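Prephenate dehydrogenase (Corynebacterium glutamicum ATCC 13032, PDB 3KTD) probably catalyses the NAD(P)+-dependent oxidative decarboxylation of prephenate to 4-hydroxyphenylpyruvate, a step of tyrosine biosynthesis. Local coordinates at residues Val11-Leu16 / His32-Tyr37; Leu23-His28 / Val48-Asp53. One frame throughout, in Å; residues are numbered along the deposited sequence.

Contact 1 of 2, residues Val11-Leu16 / His32-Tyr37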
loop_
_atom_site.group_PDB
_atom_site.type_symbol
_atom_site.label_atom_id
_atom_site.label_comp_id
_atom_site.label_asym_id
_atom_site.label_seq_id
_atom_site.Cartn_x
_atom_site.Cartn_y
_atom_site.Cartn_z
ATOM N N VAL A 11 -30.071 11.908 17.499
ATOM C CA VAL A 11 -29.151 10.766 17.405
ATOM C C VAL A 11 -28.514 10.496 18.767
ATOM O O VAL A 11 -28.086 11.427 19.446
ATOM C CB VAL A 11 -28.049 10.999 16.345
ATOM C CG1 VAL A 11 -27.043 9.870 16.358
ATOM C CG2 VAL A 11 -28.654 11.132 14.964
ATOM N N CYS A 12 -28.458 9.222 19.151
ATOM C CA CYS A 12 -27.869 8.788 20.428
ATOM C C CYS A 12 -26.688 7.821 20.192
ATOM O O CYS A 12 -26.899 6.640 19.899
ATOM C CB CYS A 12 -28.944 8.125 21.289
ATOM S SG CYS A 12 -28.386 7.484 22.883
ATOM N N ILE A 13 -25.456 8.320 20.341
ATOM C CA ILE A 13 -24.247 7.529 20.028
ATOM C C ILE A 13 -23.690 6.765 21.237
ATOM O O ILE A 13 -23.303 7.369 22.241
ATOM C CB ILE A 13 -23.121 8.419 19.447
ATOM C CG1 ILE A 13 -23.615 9.207 18.236
ATOM C CG2 ILE A 13 -21.939 7.563 19.031
ATOM C CD1 ILE A 13 -22.690 10.295 17.786
ATOM N N LEU A 14 -23.646 5.439 21.132
ATOM C CA LEU A 14 -23.122 4.596 22.197
ATOM C C LEU A 14 -21.697 4.184 21.825
ATOM O O LEU A 14 -21.471 3.421 20.876
ATOM C CB LEU A 14 -24.032 3.391 22.422
ATOM C CG LEU A 14 -25.228 3.576 23.374
ATOM C CD1 LEU A 14 -25.772 5.004 23.419
ATOM C CD2 LEU A 14 -26.340 2.580 23.023
ATOM N N GLY A 15 -20.736 4.708 22.578
ATOM C CA GLY A 15 -19.329 4.546 22.254
ATOM C C GLY A 15 -18.885 5.804 21.535
ATOM O O GLY A 15 -19.459 6.164 20.497
ATOM N N LEU A 16 -17.875 6.478 22.092
ATOM C CA LEU A 16 -17.386 7.741 21.549
ATOM C C LEU A 16 -15.891 7.726 21.275
ATOM O O LEU A 16 -15.140 8.528 21.832
ATOM C CB LEU A 16 -17.756 8.898 22.488
ATOM C CG LEU A 16 -19.264 9.145 22.579
ATOM C CD1 LEU A 16 -19.623 10.188 23.642
ATOM C CD2 LEU A 16 -19.798 9.547 21.210
ATOM N N HIS A 32 -27.291 19.382 14.477
ATOM C CA HIS A 32 -28.361 18.400 14.682
ATOM C C HIS A 32 -28.375 17.933 16.141
ATOM O O HIS A 32 -27.322 17.835 16.765
ATOM C CB HIS A 32 -28.162 17.179 13.769
ATOM C CG HIS A 32 -28.332 17.464 12.307
ATOM N ND1 HIS A 32 -27.264 17.622 11.450
ATOM C CD2 HIS A 32 -29.445 17.604 11.547
ATOM C CE1 HIS A 32 -27.712 17.854 10.229
ATOM N NE2 HIS A 32 -29.032 17.846 10.261
ATOM N N SER A 33 -29.561 17.625 16.661
ATOM C CA SER A 33 -29.725 17.137 18.026
ATOM C C SER A 33 -28.988 15.813 18.217
ATOM O O SER A 33 -29.291 14.837 17.541
ATOM C CB SER A 33 -31.215 16.952 18.331
ATOM O OG SER A 33 -31.410 16.508 19.662
ATOM N N VAL A 34 -28.034 15.782 19.145
ATOM C CA VAL A 34 -27.245 14.576 19.390
ATOM C C VAL A 34 -26.664 14.516 20.805
ATOM O O VAL A 34 -26.341 15.544 21.413
ATOM C CB VAL A 34 -26.080 14.468 18.375
ATOM C CG1 VAL A 34 -25.104 15.627 18.547
ATOM C CG2 VAL A 34 -25.355 13.139 18.520
ATOM N N PHE A 35 -26.537 13.300 21.319
ATOM C CA PHE A 35 -25.939 13.059 22.631
ATOM C C PHE A 35 -25.361 11.642 22.654
ATOM O O PHE A 35 -25.661 10.841 21.776
ATOM C CB PHE A 35 -26.962 13.300 23.762
ATOM C CG PHE A 35 -28.116 12.335 23.778
ATOM C CD1 PHE A 35 -29.114 12.401 22.819
ATOM C CD2 PHE A 35 -28.229 11.391 24.782
ATOM C CE1 PHE A 35 -30.184 11.510 22.838
ATOM C CE2 PHE A 35 -29.297 10.499 24.814
ATOM C CZ PHE A 35 -30.272 10.557 23.840
ATOM N N GLY A 36 -24.517 11.324 23.627
ATOM C CA GLY A 36 -23.882 10.009 23.628
ATOM C C GLY A 36 -23.302 9.523 24.936
ATOM O O GLY A 36 -23.329 10.220 25.950
ATOM N N TYR A 37 -22.772 8.306 24.891
ATOM C CA TYR A 37 -22.234 7.633 26.059
ATOM C C TYR A 37 -20.810 7.156 25.815
ATOM O O TYR A 37 -20.510 6.573 24.770
ATOM C CB TYR A 37 -23.152 6.460 26.434
ATOM C CG TYR A 37 -22.492 5.333 27.200
ATOM C CD1 TYR A 37 -22.163 5.469 28.544
ATOM C CD2 TYR A 37 -22.219 4.122 26.584
ATOM C CE1 TYR A 37 -21.562 4.434 29.252
ATOM C CE2 TYR A 37 -21.621 3.085 27.277
ATOM C CZ TYR A 37 -21.290 3.247 28.614
ATOM O OH TYR A 37 -20.684 2.212 29.301
#

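Contact 2 of 2, residues Leu23-His28 / Val48-Asp53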
loop_
_atom_site.group_PDB
_atom_site.type_symbol
_atom_site.label_atom_id
_atom_site.label_comp_id
_atom_site.label_asym_id
_atom_site.label_seq_id
_atom_site.Cartn_x
_atom_site.Cartn_y
_atom_site.Cartn_z
ATOM N N LEU A 23 -18.484 11.274 14.841
ATOM C CA LEU A 23 -19.870 11.415 14.439
ATOM C C LEU A 23 -20.547 12.459 15.325
ATOM O O LEU A 23 -21.252 13.316 14.826
ATOM C CB LEU A 23 -20.586 10.065 14.532
ATOM C CG LEU A 23 -22.057 10.011 14.121
ATOM C CD1 LEU A 23 -22.222 10.246 12.628
ATOM C CD2 LEU A 23 -22.657 8.676 14.526
ATOM N N LEU A 24 -20.306 12.397 16.631
ATOM C CA LEU A 24 -20.891 13.348 17.568
ATOM C C LEU A 24 -20.449 14.754 17.209
ATOM O O LEU A 24 -21.264 15.686 17.190
ATOM C CB LEU A 24 -20.470 13.033 19.006
ATOM C CG LEU A 24 -20.918 13.994 20.120
ATOM C CD1 LEU A 24 -22.361 13.792 20.469
ATOM C CD2 LEU A 24 -20.068 13.812 21.362
ATOM N N ARG A 25 -19.159 14.901 16.920
ATOM C CA ARG A 25 -18.597 16.210 16.599
ATOM C C ARG A 25 -19.180 16.779 15.306
ATOM O O ARG A 25 -19.545 17.960 15.265
ATOM C CB ARG A 25 -17.072 16.148 16.480
ATOM C CG ARG A 25 -16.302 15.984 17.784
ATOM C CD ARG A 25 -14.801 15.883 17.469
ATOM N NE ARG A 25 -13.938 15.821 18.649
ATOM C CZ ARG A 25 -13.611 16.861 19.414
ATOM N NH1 ARG A 25 -14.094 18.072 19.160
ATOM N NH2 ARG A 25 -12.810 16.684 20.458
ATOM N N ASP A 26 -19.260 15.951 14.260
ATOM C CA ASP A 26 -19.776 16.415 12.966
ATOM C C ASP A 26 -21.274 16.744 13.038
ATOM O O ASP A 26 -21.729 17.706 12.417
ATOM C CB ASP A 26 -19.507 15.392 11.850
ATOM C CG ASP A 26 -18.061 15.411 11.352
ATOM O OD1 ASP A 26 -17.360 16.440 11.536
ATOM O OD2 ASP A 26 -17.628 14.395 10.748
ATOM N N LEU A 27 -22.030 15.947 13.790
ATOM C CA LEU A 27 -23.455 16.181 13.962
ATOM C C LEU A 27 -23.704 17.450 14.754
ATOM O O LEU A 27 -24.688 18.155 14.511
ATOM C CB LEU A 27 -24.129 15.006 14.668
ATOM C CG LEU A 27 -24.372 13.749 13.831
ATOM C CD1 LEU A 27 -24.966 12.655 14.689
ATOM C CD2 LEU A 27 -25.267 14.035 12.628
ATOM N N HIS A 28 -22.814 17.729 15.704
ATOM C CA HIS A 28 -22.915 18.921 16.540
ATOM C C HIS A 28 -22.584 20.142 15.701
ATOM O O HIS A 28 -23.269 21.161 15.790
ATOM C CB HIS A 28 -21.961 18.811 17.731
ATOM C CG HIS A 28 -22.126 19.891 18.754
ATOM N ND1 HIS A 28 -23.165 19.904 19.661
ATOM C CD2 HIS A 28 -21.361 20.970 19.041
ATOM C CE1 HIS A 28 -23.044 20.955 20.451
ATOM N NE2 HIS A 28 -21.954 21.615 20.098
ATOM N N VAL A 48 -18.011 16.750 27.771
ATOM C CA VAL A 48 -19.003 17.659 28.346
ATOM C C VAL A 48 -18.387 19.037 28.558
ATOM O O VAL A 48 -19.034 20.060 28.348
ATOM C CB VAL A 48 -19.569 17.164 29.697
ATOM C CG1 VAL A 48 -20.437 18.243 30.339
ATOM C CG2 VAL A 48 -20.364 15.899 29.502
ATOM N N ASP A 49 -17.129 19.053 28.971
ATOM C CA ASP A 49 -16.450 20.307 29.221
ATOM C C ASP A 49 -16.134 21.067 27.921
ATOM O O ASP A 49 -16.031 22.295 27.933
ATOM C CB ASP A 49 -15.195 20.076 30.083
ATOM C CG ASP A 49 -15.530 19.819 31.567
ATOM O OD1 ASP A 49 -16.692 20.066 32.003
ATOM O OD2 ASP A 49 -14.607 19.381 32.299
ATOM N N GLU A 50 -16.010 20.353 26.805
ATOM C CA GLU A 50 -15.750 20.996 25.510
ATOM C C GLU A 50 -17.044 21.509 24.846
ATOM O O GLU A 50 -16.987 22.172 23.805
ATOM C CB GLU A 50 -15.013 20.025 24.583
ATOM C CG GLU A 50 -14.463 20.630 23.295
ATOM C CD GLU A 50 -13.649 19.637 22.483
ATOM O OE1 GLU A 50 -13.413 18.514 22.977
ATOM O OE2 GLU A 50 -13.242 19.976 21.347
ATOM N N GLY A 51 -18.202 21.201 25.443
ATOM C CA GLY A 51 -19.499 21.661 24.938
ATOM C C GLY A 51 -20.467 20.562 24.527
ATOM O O GLY A 51 -21.651 20.832 24.313
ATOM N N PHE A 52 -19.982 19.324 24.423
ATOM C CA PHE A 52 -20.812 18.197 23.977
ATOM C C PHE A 52 -21.708 17.622 25.074
ATOM O O PHE A 52 -21.448 17.797 26.253
ATOM C CB PHE A 52 -19.929 17.097 23.403
ATOM C CG PHE A 52 -19.050 17.560 22.292
ATOM C CD1 PHE A 52 -19.576 17.812 21.043
ATOM C CD2 PHE A 52 -17.701 17.750 22.493
ATOM C CE1 PHE A 52 -18.770 18.247 20.008
ATOM C CE2 PHE A 52 -16.879 18.182 21.455
ATOM C CZ PHE A 52 -17.418 18.428 20.212
ATOM N N ASP A 53 -22.767 16.930 24.666
ATOM C CA ASP A 53 -23.739 16.338 25.597
ATOM C C ASP A 53 -23.459 14.830 25.753
ATOM O O ASP A 53 -23.975 14.002 25.007
ATOM C CB ASP A 53 -25.167 16.619 25.100
ATOM C CG ASP A 53 -26.231 16.071 26.029
ATOM O OD1 ASP A 53 -25.857 15.318 26.949
ATOM O OD2 ASP A 53 -27.436 16.376 25.836
#

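Contact 1 of 2, residues Val11-Leu16 / His32-Tyr37
Five backbone hydrogen bonds join segments 11-16 and 32-37, whose strands 11-14 and 34-37 run parallel with their axes 20° apart. In the alternation expected of a parallel pair, V11 and I13 each use both N-H and C=O: V11 N gives to S33 O, F35 N to V11 O, I13 N to F35 O and Y37 N to I13 O, at 2.9 to 3.1 Å. The N-H groups of F35 and Y37 approach nearly along the C=O axis. G15 N extends the series past the strand end by bonding Y37 O. This is the first beta-alpha-beta unit of a Rossmann fold, and G15 fits the opening glycine of a GxGxxG sequence, which in such folds turns the chain into the helix beside the dinucleotide. The phi of G15, 98°, would press a CB against the preceding carbonyl. G36 also suits its place, since a CB would clash with I13 O.

Apolar packing divides between the two faces. On that of V11, I13 and V34, the branch V34 CG2, anti to its backbone N, meets I13 CD1 at 4.0 Å and V11 CB at 4.1 Å, and helix 18-29 covers them. On that of C12, L14, F35 and Y37, L14 CD1 lies against Y37 CB at 4.3 Å, and the phenyl of F35 takes the crowded position between N and C (chi1 66°). This brings it beside C12, whose CB lies over one ring face, 4.2 Å from the centroid, in a CH-pi contact. C12 SG reaches F35 CE2 at 3.7 Å, an oblique sulfur-aromatic contact.

Contact 2 of 2, residues Leu23-His28 / Val48-Asp53
One face of the H28 imidazole receives the edge of the F52 phenyl in an edge-to-face pair, with centroids 5.2 Å apart and planes at 64°. F52 CD1 sits above the imidazole toward its rim, while the R25 guanidinium stands almost perpendicular to the phenyl, at 84°, with F52 CE2 over one guanidinium face and NH1 at the phenyl's edge. E50 OE2 lies at the edge of the guanidinium, near its plane. Here helix 18-29 of the Rossmann-type domain meets the C-terminal end of helix 41-49, which closes in a Schellman motif. G51 supplies the positive phi (119°) that this ending needs, and the chain then turns so that F52 can reach helix 18-29.

F52 is buried, and suited to its place by a flat ring that can touch L24, R25 and H28 at once. L24 CD2 packs obliquely on F52 CB at 3.9 Å, and the methylene R25 CG touches F52 CZ at 3.6 Å. W134 meets the same ring from outside the two segments.

R25 is long enough to pass the phenyl and form a salt bridge with E50, while its NE bonds S137 OG. The grip is end-on and uneven: NH1 meets E50 OE2 from above the carboxylate plane at 3.0 Å, whereas NH2 reaches the syn lone pair of E50 OE1 at 3.2 Å.

How the contacts relate
The centres of contacts 1 and 2 are about 8 Å apart, and their segments alternate along the chain: strand 11-14, helix 18-29, strand 34-37, then the end of helix 41-49. Contact 1 lies within the parallel part of the eight-stranded sheet, whereas contact 2 joins the helix that crosses between its two strands to the next connection. The two meet directly where I13 CD1 packs against L24 N, and G36 N probably bonds D53 O as the chain enters edge strand 54-55. H32 N probably bonds L27 O where the helix gives way to strand 34-37. Together they tie the first beta-alpha-beta unit to the connection that follows, in the domain thought to bind the dinucleotide.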